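Local coordinates for protein beta-lactamase (Sebaldella termitidis, PDB 6N1N) that probably hydrolyses beta-lactam antibiotics to substituted beta-amino acids, as a class D serine beta-lactamase, at residues L238-M241 / A242-E245. Numbering follows the deposited sequence.
Sequences LTMM and AFRE
L238 O accepts the backbone N-H of A242 at 3.0 Å, the first of four i to i+4 bonds in the last two turns of the alpha-helix 228-245, the C-terminal helix that packs on the central beta-sheet of this penicillin-recognising fold. The L238 side chain touches I15 of helix 11-18 and I220 of strand 212-222. One residue on, T239 lies alongside F243, both side chains directed the same way. T239 CG2 meets the far end of the ring at F243 CZ, 3.6 Å away. T239 O sits 3.5 Å above the F243 ring plane, displaced toward the rim, while OG1 turns back to the carbonyl of R235. F216 of the sheet meets the F243 ring edge-to-face. M240 is a selenomethionine whose chain folds at chi2 (-57°) and chi3, carrying SE obliquely to the same ring, 3.9 Å from F243 CD2, in a Met-aromatic contact. Y184 and L186 of strand 184-195 also touch the M240 side chain. M240 O accepts the R244 N-H and lies 3.9 Å above the centre of the R244 guanidinium plane. R244 reaches this place by bending at chi3 (-67°), which folds the guanidinium back over the preceding turn, where NH2 is hydrogen-bonded to Q237 OE1. M241, also a selenomethionine and partly exposed, packs on I15; its O receives E245 N at 2.9 Å, and its CG comes within 3.4 Å of R244 NH2.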
loop_
_atom_site.group_PDB
_atom_site.type_symbol
_atom_site.label_atom_id
_atom_site.label_comp_id
_atom_site.label_asym_id
_atom_site.label_seq_id
_atom_site.Cartn_x
_atom_site.Cartn_y
_atom_site.Cartn_z
ATOM N N LEU A 238 -10.457 0.523 11.113
ATOM C CA LEU A 238 -11.550 0.790 10.179
ATOM C C LEU A 238 -11.640 -0.305 9.115
ATOM O O LEU A 238 -12.735 -0.768 8.769
ATOM C CB LEU A 238 -11.327 2.153 9.512
ATOM C CG LEU A 238 -12.397 2.669 8.543
ATOM C CD1 LEU A 238 -12.241 4.184 8.364
ATOM C CD2 LEU A 238 -12.362 2.002 7.163
ATOM N N THR A 239 -10.493 -0.696 8.563
ATOM C CA THR A 239 -10.455 -1.764 7.572
ATOM C C THR A 239 -11.007 -3.064 8.156
ATOM O O THR A 239 -11.806 -3.764 7.509
ATOM C CB THR A 239 -9.012 -1.915 7.078
ATOM O OG1 THR A 239 -8.534 -0.633 6.629
ATOM C CG2 THR A 239 -8.908 -2.885 5.933
HETATM N N MSE A 240 -10.614 -3.397 9.391
HETATM C CA MSE A 240 -11.082 -4.636 10.016
HETATM C C MSE A 240 -12.574 -4.580 10.267
HETATM O O MSE A 240 -13.262 -5.595 10.135
HETATM C CB MSE A 240 -10.358 -4.914 11.342
HETATM C CG MSE A 240 -8.824 -4.950 11.223
HETATM SE SE MSE A 240 -8.132 -6.258 9.935
HETATM C CE MSE A 240 -8.070 -7.803 11.136
HETATM N N MSE A 241 -13.075 -3.401 10.639
HETATM C CA MSE A 241 -14.521 -3.227 10.800
HETATM C C MSE A 241 -15.278 -3.469 9.494
HETATM O O MSE A 241 -16.336 -4.101 9.507
HETATM C CB MSE A 241 -14.839 -1.832 11.361
HETATM C CG MSE A 241 -14.463 -1.722 12.805
HETATM SE SE MSE A 241 -14.606 0.135 13.396
HETATM C CE MSE A 241 -16.220 0.539 12.479
ATOM N N ALA A 242 -14.753 -2.950 8.381
ATOM C CA ALA A 242 -15.353 -3.225 7.084
ATOM C C ALA A 242 -15.356 -4.720 6.794
ATOM O O ALA A 242 -16.370 -5.257 6.332
ATOM C CB ALA A 242 -14.616 -2.467 5.984
ATOM N N PHE A 243 -14.238 -5.411 7.062
ATOM C CA PHE A 243 -14.211 -6.856 6.849
ATOM C C PHE A 243 -15.279 -7.567 7.691
ATOM O O PHE A 243 -15.979 -8.463 7.196
ATOM C CB PHE A 243 -12.834 -7.454 7.195
ATOM C CG PHE A 243 -11.686 -7.004 6.318
ATOM C CD1 PHE A 243 -11.865 -6.535 5.030
ATOM C CD2 PHE A 243 -10.385 -7.083 6.813
ATOM C CE1 PHE A 243 -10.762 -6.137 4.259
ATOM C CE2 PHE A 243 -9.299 -6.690 6.026
ATOM C CZ PHE A 243 -9.504 -6.233 4.749
ATOM N N ARG A 244 -15.408 -7.192 8.968
ATOM C CA ARG A 244 -16.410 -7.826 9.819
ATOM C C ARG A 244 -17.813 -7.523 9.322
ATOM O O ARG A 244 -18.682 -8.393 9.342
ATOM C CB ARG A 244 -16.233 -7.383 11.277
ATOM C CG ARG A 244 -14.979 -8.017 11.906
ATOM C CD ARG A 244 -14.895 -7.845 13.416
ATOM N NE ARG A 244 -14.705 -6.447 13.769
ATOM C CZ ARG A 244 -13.523 -5.870 14.014
ATOM N NH1 ARG A 244 -12.393 -6.565 13.973
ATOM N NH2 ARG A 244 -13.486 -4.584 14.308
ATOM N N GLU A 245 -18.057 -6.288 8.883
ATOM C CA GLU A 245 -19.370 -5.946 8.342
ATOM C C GLU A 245 -19.726 -6.838 7.156
ATOM O O GLU A 245 -20.883 -7.265 7.011
ATOM C CB GLU A 245 -19.387 -4.467 7.949
ATOM C CG GLU A 245 -20.628 -4.023 7.202
ATOM C CD GLU A 245 -21.868 -4.071 8.056
ATOM O OE1 GLU A 245 -21.803 -3.642 9.236
ATOM O OE2 GLU A 245 -22.903 -4.538 7.533
#